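Local coordinates for protein glucuronan lyase A (Trichoderma reesei, PDB 2ZZJ) that probably cleaves beta-1,4-linked glucuronan chains from within as an endo-acting polysaccharide lyase and carries a bound calcium ion, at residues A[112-124]-A[135-147]. Numbering follows the deposited sequence.
Sequences IWIQNNQLYSRYV and RNIVTRPNLATVS
With CG set between its backbone N and carbonyl carbon (chi1 52°), the Tyr123 ring reaches across to Val138, while Tyr120, its CG beside the backbone N (chi1 -85°), lays its ring over Pro141. Both pairs belong to an antiparallel beta hairpin, strands 118-126 and 135-145, at the edge of one sheet of the beta-jelly roll. Val138 CB sits over one face of the Tyr123 ring, 3.8 Å from its centroid, and Tyr123 OH is hydrogen-bonded to Glu180. Outside the hairpin, Glu180 OE2 also forms a salt bridge with Arg140 NE, so one carboxylate links both hairpin strands to strand 175-183 of the other sheet; the Arg140 guanidinium lies against Val138 CG1. On the opposite side of the hairpin, Pro141 CB makes a CH-pi contact 3.9 Å from the Tyr120 centroid, and Gln115 CB lies above the other ring face, toward its rim. Thr139 CG2 touches both the Tyr120 and the Trp113 ring obliquely. Farther along this side, Ile137 CG2 packs 3.7 Å from Arg122 NH2; Arg122 NE donates a hydrogen bond to the carbonyl of Ser109, tying the side chain back to strand 106-115. The backbone ladder is regular at Ser121-Arg140 and Tyr123-Val138, with paired N-H...O bonds. It is interrupted where the chain turns at Leu143: Leu119 O accepts from Leu143 N, whereas Leu119 N donates to Ala144 O. The turn places Leu143 CD1 3.8 Å from Ser121 CB, among side chains facing strands 166-172 and 175-183. Beyond it, Val146 CG2 touches both Leu119 and Ile114, 3.9 Å from Ile114 CD1, and Val146 N hydrogen-bonds to Asn117 O. A water joins Tyr120 OH to Asn142, accepting from Asn142 ND2 at 3.0 Å.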
# COMPACT_ATOMS: atom_id res chain seq x y z
N ILE A 112 3.39 -0.36 1.95
CA ILE A 112 4.38 -0.36 0.89
C ILE A 112 4.66 1.08 0.54
O ILE A 112 3.74 1.86 0.30
CB ILE A 112 3.87 -1.15 -0.37
CG1 ILE A 112 3.39 -2.56 0.04
CG2 ILE A 112 5.00 -1.14 -1.48
CD1 ILE A 112 2.93 -3.48 -1.07
N TRP A 113 5.94 1.46 0.49
CA TRP A 113 6.28 2.86 0.24
C TRP A 113 7.58 3.03 -0.51
O TRP A 113 8.32 2.07 -0.68
CB TRP A 113 6.26 3.69 1.53
CG TRP A 113 7.35 3.42 2.59
CD1 TRP A 113 8.47 4.20 2.84
CD2 TRP A 113 7.35 2.40 3.61
NE1 TRP A 113 9.18 3.69 3.90
CE2 TRP A 113 8.52 2.59 4.40
CE3 TRP A 113 6.49 1.33 3.92
CZ2 TRP A 113 8.84 1.77 5.49
CZ3 TRP A 113 6.82 0.49 5.00
CH2 TRP A 113 8.00 0.73 5.77
N ILE A 114 7.78 4.25 -1.02
CA ILE A 114 9.05 4.71 -1.64
C ILE A 114 9.81 5.55 -0.62
O ILE A 114 9.24 6.46 -0.03
CB ILE A 114 8.79 5.61 -2.91
CG1 ILE A 114 7.82 4.94 -3.90
CG2 ILE A 114 10.08 5.89 -3.66
CD1 ILE A 114 8.32 3.63 -4.46
N GLN A 115 11.10 5.25 -0.41
CA GLN A 115 11.98 6.08 0.42
C GLN A 115 13.24 6.24 -0.42
O GLN A 115 13.81 5.26 -0.83
CB GLN A 115 12.26 5.34 1.74
CG GLN A 115 12.66 6.18 2.92
CD GLN A 115 12.64 5.41 4.24
OE1 GLN A 115 11.60 4.91 4.69
NE2 GLN A 115 13.80 5.34 4.90
N ASN A 116 13.64 7.47 -0.71
CA ASN A 116 14.68 7.68 -1.74
C ASN A 116 14.23 6.97 -3.02
O ASN A 116 13.06 7.13 -3.40
CB ASN A 116 16.04 7.17 -1.24
CG ASN A 116 16.57 8.00 -0.05
OD1 ASN A 116 16.76 9.21 -0.19
ND2 ASN A 116 16.81 7.36 1.10
N ASN A 117 15.08 6.16 -3.65
CA ASN A 117 14.63 5.44 -4.86
C ASN A 117 14.36 3.96 -4.59
O ASN A 117 14.46 3.12 -5.49
CB ASN A 117 15.61 5.62 -6.03
CG ASN A 117 16.93 4.93 -5.78
OD1 ASN A 117 17.26 4.58 -4.65
ND2 ASN A 117 17.70 4.74 -6.86
N GLN A 118 13.99 3.65 -3.37
CA GLN A 118 13.88 2.26 -2.96
C GLN A 118 12.47 1.93 -2.51
O GLN A 118 11.84 2.73 -1.82
CB GLN A 118 14.85 2.02 -1.81
CG GLN A 118 16.33 2.18 -2.22
CD GLN A 118 16.76 1.04 -3.14
OE1 GLN A 118 17.34 1.27 -4.20
NE2 GLN A 118 16.38 -0.16 -2.77
N LEU A 119 11.98 0.75 -2.91
CA LEU A 119 10.74 0.17 -2.36
C LEU A 119 10.99 -0.40 -0.98
O LEU A 119 11.87 -1.26 -0.81
CB LEU A 119 10.24 -0.97 -3.23
CG LEU A 119 8.79 -1.43 -3.07
CD1 LEU A 119 7.87 -0.39 -3.67
CD2 LEU A 119 8.58 -2.79 -3.74
N TYR A 120 10.19 0.05 -0.01
CA TYR A 120 10.20 -0.49 1.34
C TYR A 120 8.88 -1.20 1.65
O TYR A 120 7.83 -0.81 1.14
CB TYR A 120 10.27 0.68 2.32
CG TYR A 120 11.65 1.21 2.61
CD1 TYR A 120 12.07 1.35 3.94
CD2 TYR A 120 12.52 1.58 1.58
CE1 TYR A 120 13.34 1.85 4.25
CE2 TYR A 120 13.81 2.10 1.89
CZ TYR A 120 14.19 2.21 3.22
OH TYR A 120 15.45 2.72 3.54
N SER A 121 8.90 -2.18 2.55
CA SER A 121 7.64 -2.68 3.10
C SER A 121 7.83 -3.03 4.54
O SER A 121 8.93 -2.83 5.08
CB SER A 121 7.05 -3.85 2.29
OG SER A 121 5.70 -4.10 2.70
N ARG A 122 6.78 -3.52 5.18
CA ARG A 122 6.86 -3.92 6.59
C ARG A 122 5.71 -4.83 6.89
O ARG A 122 4.78 -4.92 6.10
CB ARG A 122 6.73 -2.69 7.47
CG ARG A 122 5.37 -2.09 7.46
CD ARG A 122 5.28 -0.80 8.26
NE ARG A 122 3.96 -0.69 8.85
CZ ARG A 122 3.63 0.19 9.79
NH1 ARG A 122 2.39 0.22 10.27
NH2 ARG A 122 4.53 1.04 10.27
N TYR A 123 5.78 -5.54 8.02
CA TYR A 123 4.61 -6.15 8.59
C TYR A 123 4.65 -5.84 10.08
O TYR A 123 5.70 -5.44 10.61
CB TYR A 123 4.57 -7.66 8.33
CG TYR A 123 5.82 -8.43 8.72
CD1 TYR A 123 5.97 -8.99 10.01
CD2 TYR A 123 6.84 -8.62 7.82
CE1 TYR A 123 7.14 -9.71 10.37
CE2 TYR A 123 8.01 -9.33 8.16
CZ TYR A 123 8.15 -9.88 9.45
OH TYR A 123 9.33 -10.58 9.77
N VAL A 124 3.50 -6.03 10.73
CA VAL A 124 3.31 -5.74 12.14
C VAL A 124 2.83 -7.00 12.85
O VAL A 124 1.98 -7.72 12.33
CB VAL A 124 2.28 -4.59 12.32
CG1 VAL A 124 2.04 -4.26 13.76
CG2 VAL A 124 2.81 -3.33 11.62
N ARG A 135 3.33 -4.14 20.46
CA ARG A 135 3.35 -4.53 19.04
C ARG A 135 4.75 -4.29 18.48
O ARG A 135 5.49 -3.45 18.99
CB ARG A 135 2.31 -3.75 18.24
CG ARG A 135 2.76 -2.38 17.79
CD ARG A 135 1.83 -1.81 16.72
NE ARG A 135 2.06 -0.38 16.56
CZ ARG A 135 1.67 0.33 15.50
NH1 ARG A 135 1.02 -0.27 14.50
NH2 ARG A 135 1.93 1.63 15.43
N ASN A 136 5.11 -5.04 17.44
CA ASN A 136 6.42 -4.96 16.82
C ASN A 136 6.23 -4.66 15.34
O ASN A 136 5.34 -5.24 14.71
CB ASN A 136 7.17 -6.29 17.04
CG ASN A 136 8.66 -6.21 16.67
OD1 ASN A 136 9.24 -7.19 16.19
ND2 ASN A 136 9.28 -5.05 16.89
N ILE A 137 7.03 -3.75 14.81
CA ILE A 137 7.02 -3.39 13.39
C ILE A 137 8.31 -3.87 12.76
O ILE A 137 9.40 -3.42 13.14
CB ILE A 137 6.85 -1.86 13.19
CG1 ILE A 137 5.56 -1.36 13.87
CG2 ILE A 137 6.85 -1.49 11.70
CD1 ILE A 137 5.40 0.18 13.92
N VAL A 138 8.22 -4.81 11.82
CA VAL A 138 9.41 -5.30 11.11
C VAL A 138 9.49 -4.61 9.75
O VAL A 138 8.67 -4.89 8.88
CB VAL A 138 9.38 -6.81 10.93
CG1 VAL A 138 10.58 -7.28 10.12
CG2 VAL A 138 9.33 -7.54 12.30
N THR A 139 10.46 -3.72 9.58
CA THR A 139 10.66 -3.02 8.32
C THR A 139 11.63 -3.77 7.45
O THR A 139 12.67 -4.24 7.93
CB THR A 139 11.14 -1.58 8.57
OG1 THR A 139 10.10 -0.88 9.26
CG2 THR A 139 11.43 -0.84 7.26
N ARG A 140 11.28 -3.91 6.17
CA ARG A 140 12.13 -4.56 5.20
C ARG A 140 12.50 -3.55 4.12
O ARG A 140 11.67 -3.25 3.24
CB ARG A 140 11.42 -5.79 4.61
CG ARG A 140 11.15 -6.90 5.66
CD ARG A 140 12.49 -7.40 6.25
NE ARG A 140 12.33 -8.54 7.15
CZ ARG A 140 13.21 -8.88 8.10
NH1 ARG A 140 14.33 -8.17 8.30
NH2 ARG A 140 12.97 -9.94 8.85
N PRO A 141 13.72 -2.97 4.20
CA PRO A 141 14.08 -1.88 3.33
C PRO A 141 14.64 -2.36 2.01
O PRO A 141 14.99 -3.54 1.90
CB PRO A 141 15.17 -1.16 4.13
CG PRO A 141 15.90 -2.31 4.80
CD PRO A 141 14.82 -3.28 5.16
N ASN A 142 14.73 -1.45 1.05
CA ASN A 142 15.53 -1.61 -0.16
C ASN A 142 15.18 -2.89 -0.89
O ASN A 142 16.07 -3.61 -1.35
CB ASN A 142 17.04 -1.57 0.17
CG ASN A 142 17.40 -0.37 1.02
OD1 ASN A 142 17.05 0.76 0.68
ND2 ASN A 142 18.12 -0.60 2.14
N LEU A 143 13.88 -3.16 -1.00
CA LEU A 143 13.44 -4.36 -1.71
C LEU A 143 13.78 -4.33 -3.17
O LEU A 143 14.07 -5.37 -3.79
CB LEU A 143 11.94 -4.57 -1.53
CG LEU A 143 11.43 -4.67 -0.10
CD1 LEU A 143 9.91 -4.62 -0.04
CD2 LEU A 143 11.95 -5.98 0.50
N ALA A 144 13.72 -3.13 -3.75
CA ALA A 144 14.02 -2.92 -5.15
C ALA A 144 14.24 -1.47 -5.41
O ALA A 144 13.58 -0.60 -4.81
CB ALA A 144 12.87 -3.40 -6.04
N THR A 145 15.16 -1.20 -6.33
CA THR A 145 15.34 0.13 -6.90
C THR A 145 14.17 0.44 -7.83
O THR A 145 13.80 -0.35 -8.72
CB THR A 145 16.68 0.21 -7.69
OG1 THR A 145 17.74 -0.13 -6.79
CG2 THR A 145 16.90 1.60 -8.16
N VAL A 146 13.58 1.61 -7.62
CA VAL A 146 12.41 2.00 -8.37
C VAL A 146 12.76 3.13 -9.33
O VAL A 146 13.17 4.23 -8.89
CB VAL A 146 11.26 2.47 -7.41
CG1 VAL A 146 10.05 2.82 -8.20
CG2 VAL A 146 10.93 1.38 -6.37
N SER A 147 12.62 2.86 -10.62
CA SER A 147 12.78 3.86 -11.66
C SER A 147 11.53 4.71 -11.85
O SER A 147 10.40 4.21 -11.79
CB SER A 147 13.18 3.21 -12.97
OG SER A 147 12.11 2.40 -13.46
O HOH W 1 18.35 1.63 4.12